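Side-chain contacts in copper homeostasis protein CutC (Streptococcus agalactiae, PDB 2BDQ), which probably takes part in cytoplasmic copper homeostasis and may bind copper ions, though its precise activity is not established: residues V25-N30 and K44-Y49; P38-I43 and I82-E87; L95-S100 and T106-Q111. All coordinates share one frame; numbering follows the deposited sequence.

Contact 1 of 3, residues V25-N30 and K44-Y49; sequences VELCDN and KEANQY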
ATOM      1  N   VAL A  25       3.713 -13.605 -10.612  1.00 21.92           N
ATOM      2  CA  VAL A  25       3.028 -12.356 -10.356  1.00 21.65           C
ATOM      3  C   VAL A  25       3.903 -11.485  -9.474  1.00 21.03           C
ATOM      4  O   VAL A  25       4.595 -11.985  -8.583  1.00 22.30           O
ATOM      5  CB  VAL A  25       1.635 -12.610  -9.699  1.00 21.63           C
ATOM      6  CG1 VAL A  25       1.701 -13.833  -8.836  1.00 24.18           C
ATOM      7  CG2 VAL A  25       1.202 -11.411  -8.873  1.00 18.94           C
ATOM      8  N   GLU A  26       3.913 -10.188  -9.763  1.00 18.66           N
ATOM      9  CA  GLU A  26       4.675  -9.253  -8.959  1.00 19.17           C
ATOM     10  C   GLU A  26       3.639  -8.702  -7.993  1.00 18.34           C
ATOM     11  O   GLU A  26       2.710  -8.008  -8.403  1.00 16.88           O
ATOM     12  CB  GLU A  26       5.254  -8.109  -9.796  1.00 20.01           C
ATOM     13  CG  GLU A  26       6.111  -7.152  -8.961  1.00 23.89           C
ATOM     14  CD  GLU A  26       6.504  -5.883  -9.698  1.00 27.04           C
ATOM     15  OE1 GLU A  26       5.601  -5.131 -10.125  1.00 29.14           O
ATOM     16  OE2 GLU A  26       7.723  -5.630  -9.842  1.00 30.26           O
ATOM     17  N   LEU A  27       3.796  -9.029  -6.716  1.00 18.21           N
ATOM     18  CA  LEU A  27       2.857  -8.593  -5.696  1.00 19.51           C
ATOM     19  C   LEU A  27       3.252  -7.259  -5.053  1.00 19.64           C
ATOM     20  O   LEU A  27       4.337  -7.115  -4.501  1.00 18.61           O
ATOM     21  CB  LEU A  27       2.744  -9.671  -4.603  1.00 19.68           C
ATOM     22  CG  LEU A  27       1.471  -9.805  -3.753  1.00 20.22           C
ATOM     23  CD1 LEU A  27       1.798 -10.433  -2.406  1.00 15.94           C
ATOM     24  CD2 LEU A  27       0.858  -8.443  -3.531  1.00 21.61           C
ATOM     25  N   CYS A  28       2.364  -6.279  -5.141  1.00 20.83           N
ATOM     26  CA  CYS A  28       2.605  -4.991  -4.517  1.00 22.35           C
ATOM     27  C   CYS A  28       1.282  -4.283  -4.283  1.00 21.82           C
ATOM     28  O   CYS A  28       0.212  -4.848  -4.524  1.00 20.78           O
ATOM     29  CB  CYS A  28       3.554  -4.122  -5.362  1.00 25.88           C
ATOM     30  SG  CYS A  28       3.367  -4.189  -7.161  1.00 30.20           S
ATOM     31  N   ASP A  29       1.346  -3.067  -3.764  1.00 20.15           N
ATOM     32  CA  ASP A  29       0.138  -2.299  -3.538  1.00 18.43           C
ATOM     33  C   ASP A  29       0.437  -0.926  -4.120  1.00 17.27           C
ATOM     34  O   ASP A  29       1.513  -0.711  -4.686  1.00 16.75           O
ATOM     35  CB  ASP A  29      -0.163  -2.217  -2.033  1.00 18.92           C
ATOM     36  CG  ASP A  29      -1.478  -1.516  -1.732  1.00 19.69           C
ATOM     37  OD1 ASP A  29      -2.404  -1.571  -2.564  1.00 23.89           O
ATOM     38  OD2 ASP A  29      -1.601  -0.917  -0.651  1.00 23.35           O
ATOM     39  N   ASN A  30      -0.523  -0.012  -4.025  1.00 15.70           N
ATOM     40  CA  ASN A  30      -0.330   1.347  -4.498  1.00 14.49           C
ATOM     41  C   ASN A  30       0.295   1.427  -5.898  1.00 14.86           C
ATOM     42  O   ASN A  30       1.354   2.034  -6.065  1.00 13.95           O
ATOM     43  CB  ASN A  30       0.581   2.077  -3.503  1.00 13.65           C
ATOM     44  CG  ASN A  30       0.432   3.585  -3.555  1.00 12.70           C
ATOM     45  OD1 ASN A  30      -0.028   4.146  -4.546  1.00 12.85           O
ATOM     46  ND2 ASN A  30       0.840   4.251  -2.480  1.00 13.52           N
ATOM     47  N   LYS A  44       1.074 -12.877   2.934  1.00 17.14           N
ATOM     48  CA  LYS A  44       0.828 -14.225   3.435  1.00 18.39           C
ATOM     49  C   LYS A  44      -0.262 -14.952   2.653  1.00 18.76           C
ATOM     50  O   LYS A  44      -0.066 -16.084   2.198  1.00 18.37           O
ATOM     51  CB  LYS A  44       0.442 -14.166   4.911  1.00 18.19           C
ATOM     52  CG  LYS A  44      -0.022 -15.484   5.524  1.00 19.79           C
ATOM     53  CD  LYS A  44      -0.402 -15.259   6.988  1.00 23.44           C
ATOM     54  CE  LYS A  44      -1.028 -16.486   7.631  1.00 24.44           C
ATOM     55  NZ  LYS A  44      -0.095 -17.642   7.629  1.00 29.23           N
ATOM     56  N   GLU A  45      -1.411 -14.306   2.496  1.00 18.36           N
ATOM     57  CA  GLU A  45      -2.518 -14.922   1.782  1.00 17.36           C
ATOM     58  C   GLU A  45      -2.297 -15.047   0.280  1.00 16.73           C
ATOM     59  O   GLU A  45      -2.678 -16.047  -0.321  1.00 15.58           O
ATOM     60  CB  GLU A  45      -3.809 -14.151   2.063  1.00 16.76           C
ATOM     61  CG  GLU A  45      -4.205 -14.148   3.541  1.00 20.20           C
ATOM     62  CD  GLU A  45      -4.255 -15.552   4.133  1.00 23.70           C
ATOM     63  OE1 GLU A  45      -4.864 -16.447   3.502  1.00 25.50           O
ATOM     64  OE2 GLU A  45      -3.696 -15.761   5.233  1.00 24.23           O
ATOM     65  N   ALA A  46      -1.692 -14.033  -0.326  1.00 15.99           N
ATOM     66  CA  ALA A  46      -1.436 -14.077  -1.755  1.00 16.17           C
ATOM     67  C   ALA A  46      -0.479 -15.227  -2.072  1.00 16.04           C
ATOM     68  O   ALA A  46      -0.729 -16.004  -2.990  1.00 15.78           O
ATOM     69  CB  ALA A  46      -0.851 -12.756  -2.231  1.00 14.86           C
ATOM     70  N   ASN A  47       0.602 -15.341  -1.304  1.00 17.46           N
ATOM     71  CA  ASN A  47       1.576 -16.409  -1.526  1.00 20.28           C
ATOM     72  C   ASN A  47       0.940 -17.789  -1.447  1.00 21.73           C
ATOM     73  O   ASN A  47       1.200 -18.652  -2.282  1.00 22.33           O
ATOM     74  CB  ASN A  47       2.719 -16.331  -0.511  1.00 19.75           C
ATOM     75  CG  ASN A  47       3.627 -15.143  -0.746  1.00 22.19           C
ATOM     76  OD1 ASN A  47       4.601 -14.938  -0.019  1.00 24.47           O
ATOM     77  ND2 ASN A  47       3.310 -14.344  -1.757  1.00 24.01           N
ATOM     78  N   GLN A  48       0.107 -18.001  -0.436  1.00 23.46           N
ATOM     79  CA  GLN A  48      -0.559 -19.287  -0.267  1.00 24.34           C
ATOM     80  C   GLN A  48      -1.569 -19.515  -1.383  1.00 23.60           C
ATOM     81  O   GLN A  48      -1.681 -20.619  -1.904  1.00 23.63           O
ATOM     82  CB  GLN A  48      -1.259 -19.341   1.092  1.00 26.56           C
ATOM     83  CG  GLN A  48      -1.960 -20.660   1.394  1.00 31.23           C
ATOM     84  CD  GLN A  48      -2.496 -20.706   2.817  1.00 35.03           C
ATOM     85  OE1 GLN A  48      -1.771 -20.415   3.776  1.00 37.87           O
ATOM     86  NE2 GLN A  48      -3.766 -21.075   2.964  1.00 35.78           N
ATOM     87  N   TYR A  49      -2.296 -18.465  -1.750  1.00 23.35           N
ATOM     88  CA  TYR A  49      -3.296 -18.558  -2.807  1.00 23.68           C
ATOM     89  C   TYR A  49      -2.646 -18.845  -4.155  1.00 24.01           C
ATOM     90  O   TYR A  49      -3.078 -19.734  -4.881  1.00 26.20           O
ATOM     91  CB  TYR A  49      -4.090 -17.257  -2.907  1.00 24.80           C
ATOM     92  CG  TYR A  49      -5.189 -17.289  -3.942  1.00 27.55           C
ATOM     93  CD1 TYR A  49      -6.408 -17.904  -3.675  1.00 28.32           C
ATOM     94  CD2 TYR A  49      -5.006 -16.703  -5.195  1.00 28.04           C
ATOM     95  CE1 TYR A  49      -7.428 -17.931  -4.633  1.00 31.30           C
ATOM     96  CE2 TYR A  49      -6.013 -16.725  -6.156  1.00 29.77           C
ATOM     97  CZ  TYR A  49      -7.223 -17.338  -5.866  1.00 30.32           C
ATOM     98  OH  TYR A  49      -8.230 -17.350  -6.805  1.00 31.93           O
TER

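Contact 2 of 3, residues P38-I43 and I82-E87; sequences PSYGVI and ILRAVE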
ATOM      1  N   PRO A  38       3.254  -4.477  -0.171  1.00 15.34           N
ATOM      2  CA  PRO A  38       1.885  -4.750   0.283  1.00 15.55           C
ATOM      3  C   PRO A  38       1.859  -5.094   1.776  1.00 15.13           C
ATOM      4  O   PRO A  38       2.903  -5.342   2.380  1.00 13.48           O
ATOM      5  CB  PRO A  38       1.453  -5.925  -0.599  1.00 15.17           C
ATOM      6  CG  PRO A  38       2.743  -6.657  -0.828  1.00 15.46           C
ATOM      7  CD  PRO A  38       3.734  -5.542  -1.074  1.00 14.93           C
ATOM      8  N   SER A  39       0.669  -5.103   2.371  1.00 15.27           N
ATOM      9  CA  SER A  39       0.538  -5.410   3.790  1.00 14.25           C
ATOM     10  C   SER A  39       0.963  -6.852   4.083  1.00 15.87           C
ATOM     11  O   SER A  39       1.060  -7.685   3.172  1.00 14.92           O
ATOM     12  CB  SER A  39      -0.906  -5.199   4.248  1.00 13.78           C
ATOM     13  OG  SER A  39      -1.752  -6.244   3.777  1.00 16.35           O
ATOM     14  N   TYR A  40       1.220  -7.143   5.355  1.00 15.34           N
ATOM     15  CA  TYR A  40       1.631  -8.485   5.761  1.00 15.24           C
ATOM     16  C   TYR A  40       0.549  -9.498   5.396  1.00 14.56           C
ATOM     17  O   TYR A  40       0.838 -10.562   4.863  1.00 13.76           O
ATOM     18  CB  TYR A  40       1.878  -8.525   7.271  1.00 14.87           C
ATOM     19  CG  TYR A  40       2.432  -9.837   7.792  1.00 13.88           C
ATOM     20  CD1 TYR A  40       3.803 -10.028   7.938  1.00 14.72           C
ATOM     21  CD2 TYR A  40       1.580 -10.861   8.194  1.00 14.37           C
ATOM     22  CE1 TYR A  40       4.318 -11.213   8.486  1.00 17.02           C
ATOM     23  CE2 TYR A  40       2.072 -12.044   8.740  1.00 15.09           C
ATOM     24  CZ  TYR A  40       3.439 -12.212   8.889  1.00 15.62           C
ATOM     25  OH  TYR A  40       3.926 -13.360   9.452  1.00 15.85           O
ATOM     26  N   GLY A  41      -0.699  -9.157   5.688  1.00 15.03           N
ATOM     27  CA  GLY A  41      -1.795 -10.056   5.380  1.00 14.24           C
ATOM     28  C   GLY A  41      -1.884 -10.390   3.901  1.00 14.44           C
ATOM     29  O   GLY A  41      -2.140 -11.538   3.535  1.00 15.18           O
ATOM     30  N   VAL A  42      -1.688  -9.390   3.047  1.00 14.07           N
ATOM     31  CA  VAL A  42      -1.746  -9.607   1.609  1.00 14.26           C
ATOM     32  C   VAL A  42      -0.629 -10.544   1.151  1.00 14.37           C
ATOM     33  O   VAL A  42      -0.862 -11.431   0.336  1.00 14.03           O
ATOM     34  CB  VAL A  42      -1.648  -8.263   0.840  1.00 13.88           C
ATOM     35  CG1 VAL A  42      -1.287  -8.514  -0.622  1.00 16.09           C
ATOM     36  CG2 VAL A  42      -2.977  -7.532   0.907  1.00 14.19           C
ATOM     37  N   ILE A  43       0.577 -10.353   1.673  1.00 14.26           N
ATOM     38  CA  ILE A  43       1.711 -11.199   1.288  1.00 16.32           C
ATOM     39  C   ILE A  43       1.477 -12.664   1.689  1.00 17.80           C
ATOM     40  O   ILE A  43       1.650 -13.583   0.881  1.00 18.77           O
ATOM     41  CB  ILE A  43       3.031 -10.690   1.936  1.00 13.70           C
ATOM     42  CG1 ILE A  43       3.371  -9.295   1.393  1.00 13.29           C
ATOM     43  CG2 ILE A  43       4.180 -11.646   1.621  1.00 14.57           C
ATOM     44  CD1 ILE A  43       4.577  -8.646   2.072  1.00  6.52           C
ATOM     45  N   ILE A  82      11.639  -7.217   4.116  1.00 15.05           N
ATOM     46  CA  ILE A  82      12.297  -8.341   3.462  1.00 13.25           C
ATOM     47  C   ILE A  82      12.252  -9.560   4.363  1.00 12.74           C
ATOM     48  O   ILE A  82      11.985 -10.657   3.897  1.00 13.51           O
ATOM     49  CB  ILE A  82      13.754  -7.999   3.117  1.00 14.51           C
ATOM     50  CG1 ILE A  82      13.766  -7.071   1.896  1.00 13.22           C
ATOM     51  CG2 ILE A  82      14.567  -9.272   2.854  1.00 12.48           C
ATOM     52  CD1 ILE A  82      15.119  -6.508   1.565  1.00 13.49           C
ATOM     53  N   LEU A  83      12.505  -9.368   5.656  1.00 13.94           N
ATOM     54  CA  LEU A  83      12.482 -10.478   6.608  1.00 14.01           C
ATOM     55  C   LEU A  83      11.110 -11.147   6.623  1.00 13.97           C
ATOM     56  O   LEU A  83      11.006 -12.368   6.642  1.00 13.05           O
ATOM     57  CB  LEU A  83      12.822  -9.968   8.007  1.00 13.51           C
ATOM     58  CG  LEU A  83      14.227 -10.073   8.606  1.00 15.41           C
ATOM     59  CD1 LEU A  83      15.296 -10.376   7.570  1.00 12.87           C
ATOM     60  CD2 LEU A  83      14.491  -8.767   9.327  1.00 14.19           C
ATOM     61  N   ARG A  84      10.058 -10.336   6.623  1.00 15.45           N
ATOM     62  CA  ARG A  84       8.702 -10.857   6.617  1.00 16.23           C
ATOM     63  C   ARG A  84       8.415 -11.560   5.284  1.00 16.99           C
ATOM     64  O   ARG A  84       7.861 -12.655   5.262  1.00 16.81           O
ATOM     65  CB  ARG A  84       7.702  -9.716   6.851  1.00 16.12           C
ATOM     66  CG  ARG A  84       7.249  -9.512   8.305  1.00 19.04           C
ATOM     67  CD  ARG A  84       8.388  -9.339   9.304  1.00 19.47           C
ATOM     68  NE  ARG A  84       9.013 -10.614   9.644  1.00 24.16           N
ATOM     69  CZ  ARG A  84      10.076 -10.749  10.432  1.00 24.21           C
ATOM     70  NH1 ARG A  84      10.565 -11.956  10.674  1.00 27.24           N
ATOM     71  NH2 ARG A  84      10.654  -9.684  10.973  1.00 25.81           N
ATOM     72  N   ALA A  85       8.809 -10.944   4.174  1.00 17.82           N
ATOM     73  CA  ALA A  85       8.569 -11.545   2.864  1.00 19.55           C
ATOM     74  C   ALA A  85       9.171 -12.942   2.773  1.00 20.26           C
ATOM     75  O   ALA A  85       8.547 -13.858   2.232  1.00 21.14           O
ATOM     76  CB  ALA A  85       9.133 -10.663   1.758  1.00 18.72           C
ATOM     77  N   VAL A  86      10.381 -13.116   3.295  1.00 19.78           N
ATOM     78  CA  VAL A  86      11.010 -14.428   3.250  1.00 19.96           C
ATOM     79  C   VAL A  86      10.343 -15.422   4.200  1.00 19.80           C
ATOM     80  O   VAL A  86      10.121 -16.574   3.836  1.00 20.90           O
ATOM     81  CB  VAL A  86      12.526 -14.344   3.563  1.00 21.42           C
ATOM     82  CG1 VAL A  86      12.751 -13.562   4.832  1.00 23.39           C
ATOM     83  CG2 VAL A  86      13.113 -15.740   3.705  1.00 19.24           C
ATOM     84  N   GLU A  87      10.000 -14.991   5.409  1.00 19.92           N
ATOM     85  CA  GLU A  87       9.368 -15.912   6.349  1.00 21.29           C
ATOM     86  C   GLU A  87       7.991 -16.337   5.837  1.00 19.98           C
ATOM     87  O   GLU A  87       7.470 -17.360   6.253  1.00 21.05           O
ATOM     88  CB  GLU A  87       9.242 -15.290   7.749  1.00 22.43           C
ATOM     89  CG  GLU A  87       8.106 -14.293   7.903  1.00 26.40           C
ATOM     90  CD  GLU A  87       7.922 -13.808   9.339  1.00 28.84           C
ATOM     91  OE1 GLU A  87       6.889 -13.164   9.621  1.00 29.22           O
ATOM     92  OE2 GLU A  87       8.808 -14.061  10.184  1.00 31.02           O
TER

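Contact 3 of 3, residues L95-S100 and T106-Q111; sequences LGILTS and TEAIEQ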
ATOM      1  N   LEU A  95      13.365  -4.933  -5.711  1.00 17.23           N
ATOM      2  CA  LEU A  95      13.785  -3.682  -5.092  1.00 16.40           C
ATOM      3  C   LEU A  95      14.682  -2.873  -6.024  1.00 16.96           C
ATOM      4  O   LEU A  95      15.070  -3.340  -7.095  1.00 15.53           O
ATOM      5  CB  LEU A  95      14.533  -3.963  -3.787  1.00 15.06           C
ATOM      6  CG  LEU A  95      15.913  -4.624  -3.873  1.00 14.79           C
ATOM      7  CD1 LEU A  95      16.659  -4.427  -2.564  1.00 15.34           C
ATOM      8  CD2 LEU A  95      15.766  -6.096  -4.180  1.00 12.64           C
ATOM      9  N   GLY A  96      15.014  -1.656  -5.611  1.00 16.56           N
ATOM     10  CA  GLY A  96      15.874  -0.822  -6.430  1.00 16.12           C
ATOM     11  C   GLY A  96      16.312   0.389  -5.647  1.00 15.95           C
ATOM     12  O   GLY A  96      15.480   1.175  -5.193  1.00 15.68           O
ATOM     13  N   ILE A  97      17.620   0.540  -5.477  1.00 15.49           N
ATOM     14  CA  ILE A  97      18.158   1.665  -4.732  1.00 15.11           C
ATOM     15  C   ILE A  97      19.194   2.406  -5.576  1.00 16.26           C
ATOM     16  O   ILE A  97      20.112   1.796  -6.122  1.00 15.20           O
ATOM     17  CB  ILE A  97      18.841   1.197  -3.432  1.00 15.34           C
ATOM     18  CG1 ILE A  97      17.996   0.122  -2.748  1.00 15.54           C
ATOM     19  CG2 ILE A  97      19.023   2.377  -2.485  1.00 15.40           C
ATOM     20  CD1 ILE A  97      18.688  -0.521  -1.543  1.00 15.14           C
ATOM     21  N   LEU A  98      19.051   3.724  -5.664  1.00 16.23           N
ATOM     22  CA  LEU A  98      19.977   4.543  -6.437  1.00 17.40           C
ATOM     23  C   LEU A  98      20.546   5.672  -5.606  1.00 17.47           C
ATOM     24  O   LEU A  98      19.932   6.108  -4.644  1.00 18.89           O
ATOM     25  CB  LEU A  98      19.278   5.160  -7.645  1.00 16.29           C
ATOM     26  CG  LEU A  98      18.614   4.252  -8.679  1.00 17.47           C
ATOM     27  CD1 LEU A  98      17.978   5.132  -9.740  1.00 14.27           C
ATOM     28  CD2 LEU A  98      19.629   3.300  -9.295  1.00 17.31           C
ATOM     29  N   THR A  99      21.719   6.151  -6.003  1.00 19.73           N
ATOM     30  CA  THR A  99      22.382   7.259  -5.326  1.00 20.70           C
ATOM     31  C   THR A  99      21.837   8.547  -5.937  1.00 21.54           C
ATOM     32  O   THR A  99      21.161   8.511  -6.967  1.00 20.35           O
ATOM     33  CB  THR A  99      23.915   7.226  -5.557  1.00 22.19           C
ATOM     34  OG1 THR A  99      24.190   7.366  -6.961  1.00 22.20           O
ATOM     35  CG2 THR A  99      24.506   5.911  -5.058  1.00 19.17           C
ATOM     36  N   SER A 100      22.149   9.675  -5.303  1.00 23.00           N
ATOM     37  CA  SER A 100      21.702  10.979  -5.774  1.00 25.07           C
ATOM     38  C   SER A 100      22.147  11.249  -7.209  1.00 25.89           C
ATOM     39  O   SER A 100      21.532  12.052  -7.915  1.00 25.97           O
ATOM     40  CB  SER A 100      22.226  12.083  -4.852  1.00 26.44           C
ATOM     41  OG  SER A 100      23.647  12.131  -4.862  1.00 32.54           O
ATOM     42  N   THR A 106      25.346   0.500  -4.388  1.00 21.76           N
ATOM     43  CA  THR A 106      25.862  -0.804  -3.978  1.00 23.29           C
ATOM     44  C   THR A 106      25.953  -0.982  -2.467  1.00 23.11           C
ATOM     45  O   THR A 106      25.592  -2.030  -1.947  1.00 24.02           O
ATOM     46  CB  THR A 106      27.270  -1.065  -4.577  1.00 23.91           C
ATOM     47  OG1 THR A 106      27.211  -0.983  -6.007  1.00 27.08           O
ATOM     48  CG2 THR A 106      27.770  -2.449  -4.183  1.00 25.96           C
ATOM     49  N   GLU A 107      26.439   0.033  -1.763  1.00 23.78           N
ATOM     50  CA  GLU A 107      26.572  -0.072  -0.319  1.00 26.00           C
ATOM     51  C   GLU A 107      25.227  -0.287   0.370  1.00 24.32           C
ATOM     52  O   GLU A 107      25.122  -1.109   1.283  1.00 23.51           O
ATOM     53  CB  GLU A 107      27.270   1.169   0.254  1.00 29.60           C
ATOM     54  CG  GLU A 107      26.839   2.486  -0.387  1.00 35.44           C
ATOM     55  CD  GLU A 107      27.675   2.846  -1.610  1.00 37.01           C
ATOM     56  OE1 GLU A 107      28.896   3.069  -1.444  1.00 41.02           O
ATOM     57  OE2 GLU A 107      27.116   2.907  -2.727  1.00 35.48           O
ATOM     58  N   ALA A 108      24.197   0.432  -0.069  1.00 21.41           N
ATOM     59  CA  ALA A 108      22.876   0.287   0.540  1.00 20.56           C
ATOM     60  C   ALA A 108      22.323  -1.112   0.281  1.00 20.25           C
ATOM     61  O   ALA A 108      21.801  -1.756   1.194  1.00 20.61           O
ATOM     62  CB  ALA A 108      21.913   1.352   0.003  1.00 20.65           C
ATOM     63  N   ILE A 109      22.446  -1.591  -0.954  1.00 19.55           N
ATOM     64  CA  ILE A 109      21.953  -2.922  -1.293  1.00 19.15           C
ATOM     65  C   ILE A 109      22.674  -4.007  -0.494  1.00 20.78           C
ATOM     66  O   ILE A 109      22.043  -4.959  -0.027  1.00 20.77           O
ATOM     67  CB  ILE A 109      22.120  -3.228  -2.800  1.00 18.90           C
ATOM     68  CG1 ILE A 109      21.234  -2.294  -3.623  1.00 17.42           C
ATOM     69  CG2 ILE A 109      21.743  -4.680  -3.089  1.00 18.95           C
ATOM     70  CD1 ILE A 109      21.466  -2.395  -5.093  1.00 17.34           C
ATOM     71  N   GLU A 110      23.990  -3.878  -0.343  1.00 21.45           N
ATOM     72  CA  GLU A 110      24.741  -4.874   0.412  1.00 23.87           C
ATOM     73  C   GLU A 110      24.251  -4.934   1.855  1.00 23.16           C
ATOM     74  O   GLU A 110      24.257  -5.999   2.463  1.00 23.20           O
ATOM     75  CB  GLU A 110      26.250  -4.579   0.372  1.00 25.82           C
ATOM     76  CG  GLU A 110      26.847  -4.657  -1.025  1.00 28.93           C
ATOM     77  CD  GLU A 110      28.373  -4.617  -1.041  1.00 31.37           C
ATOM     78  OE1 GLU A 110      28.969  -3.715  -0.410  1.00 30.88           O
ATOM     79  OE2 GLU A 110      28.975  -5.494  -1.699  1.00 34.03           O
ATOM     80  N   GLN A 111      23.812  -3.798   2.394  1.00 24.31           N
ATOM     81  CA  GLN A 111      23.306  -3.751   3.767  1.00 24.80           C
ATOM     82  C   GLN A 111      22.070  -4.643   3.917  1.00 24.55           C
ATOM     83  O   GLN A 111      21.804  -5.179   4.997  1.00 23.49           O
ATOM     84  CB  GLN A 111      22.926  -2.316   4.168  1.00 27.92           C
ATOM     85  CG  GLN A 111      24.081  -1.410   4.601  1.00 31.71           C
ATOM     86  CD  GLN A 111      23.602  -0.019   5.031  1.00 35.30           C
ATOM     87  OE1 GLN A 111      23.383   0.866   4.198  1.00 36.71           O
ATOM     88  NE2 GLN A 111      23.419   0.168   6.335  1.00 36.06           N
TER

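Contact 1 of 3, residues V25-N30 and K44-Y49
In the beta-alpha-beta unit made of strand 24-28, helix 40-52 and strand 56-60, the strand meets its own crossover helix where Leu27 touches Ala46. Their CA atoms are 8.0 Å apart, the nearest CA pair between the two segments. Ala46 presents its only side-chain carbon to the strand, and Leu27 answers with one branch: CD1 of Leu27 comes to 3.5 Å from CB of Ala46. The branch point stands slightly farther off, with Leu27 CG at 4.1 Å from Ala46 CB, so the CG-CD1 bond meets the alanine methyl at an angle and not end-on. A first torsion of -154° turns CG away from the backbone N of Leu27 and over beside its carbonyl carbon, and this carries the isobutyl group off the sheet toward the helix.

No hydrogen bond crosses the contact. The 87 Å² buried, both sides summed, comes mainly from Leu27 (45 Å²) and Ala46 (28 Å²), with a small share from Asn47. Leu27 also packs on Val57 of the next strand, and its backbone is hydrogen-bonded to Ala58 of that neighbouring parallel strand, 56-60. Glu26 and Cys28 alternate with it and lie well away from the helix segment; both pack against Met60 of strand 56-60.

The second subunit reaches both segments. Asp29 OD1 is hydrogen-bonded to Asn30 ND2 of that subunit, and Glu45 OE2 forms a salt bridge with its Arg76. Within the chain, the contact is that of a strand packed by its crossover helix in a parallel beta-alpha-beta unit, the repeating unit of the TIM barrel, the eight-stranded closed fold of this chain.

Contact 2 of 3, residues P38-I43 and I82-E87
Glu87 OE1 is held by two donors, Tyr40 OH across the contact and Arg84 NE from its own helix. The hydroxyl donates over 3.0 Å from Tyr40 OH to Glu87 OE1; it arrives on the anti side of the oxygen, 31° out of the carboxylate plane. The second bond, Arg84 NE to Glu87 OE1 at 3.3 Å, is weak. Its companion is better: Arg84 NH1 and Glu87 OE2 form a salt bridge of 2.8 Å, although the guanidinium meets that oxygen from above the carboxylate plane rather than within it.

Bends at the second and third torsions of Arg84 fold its chain back and bring the guanidinium to Glu87, one turn further along helix 72-87. The touch on the tyrosine is set nearer the backbone: CB of Arg84 points toward helix 40-52, and the first torsion (-95°) places CG at the ring. Arg84 CG lies 3.4 Å from Tyr40 CE1, at the ring edge and in its plane. The ring stands nearly perpendicular to the carboxylate, their planes 84° apart. Tyr40 gets there because its CG is swung opposite the backbone N (chi1 -175°), sending the ring from helix 40-52 across to the neighbouring helix.

The remaining arm of the guanidinium, NH2, makes a salt bridge with Glu80. Nearby, Ser39 caps helix 40-52, its OG accepting from Val42 N at 3.2 Å, and the same OG is hydrogen-bonded to Asp81 of the second subunit; Arg84 packs on Tyr40 of that subunit.

With a hydroxyl and a guanidinium both directed at it, the Glu87 carboxylate is probably ionised, and the phenol, as donor, is tied into a charge network joining two outer helices by polar chemistry at the surface.

Contact 3 of 3, residues L95-S100 and T106-Q111
No ring, amide or carboxylate plane enters the contact between Ile97 and the pair Ala108 and Ile109, which is aliphatic throughout. There are thus no stacked faces or edges to assign across it; the flat groups are second-shell, with the side chain of Ile97 lying on Tyr70 and that of Ile109 on Phe123.

The two branches of Ile97 divide the work. Its CG2 rests 3.9 Å from Ala108 CB, while the longer arm runs on so that Ile97 CD1 comes to 3.7 Å from Ile109 CG1. The same CD1 is 4.0 Å from Ala108 CB, so this methyl touches both helix residues. The two isoleucine side chains lie alongside each other, running opposite ways, and their CA atoms are 6.9 Å apart.

The residues 95-100 lead out of barrel strand 92-95 and helix 106-116 follows, so Ile97 is a beta-alpha loop residue folded against the start of the helix that the loop feeds, in a TIM barrel. With CG1 of Ile97 turned to the backbone N side (chi1 -43°) and the chain then extended, the ethyl arm reaches the helix. Of the 202 Å² buried, both sides summed, Ile97 gives 67 Å² and Ile109 51 Å². The loop backbone is also tied to the helix start, Ile97 pairing with Asp105, whose OD1 accepts from Ala108 N.

Contacts 1 and 3 are buried, with apolar side chains carrying them and no hydrogen bond across, whereas contact 2 lies at the surface and is crossed by one hydrogen bond, whose acceptor carboxylate is also held by a salt bridge within its own helix. Contacts 1 and 2 both use helix 40-52: the helix turns one side to its own strand in contact 1 and another to helix 72-87 in contact 2. Their centres are 9 Å apart and they touch directly, Leu27 CD2 lying 3.6 Å from Val42 CG1. Both also reach the second subunit. Contact 3 touches neither, and no other chain of the assembly meets its segments.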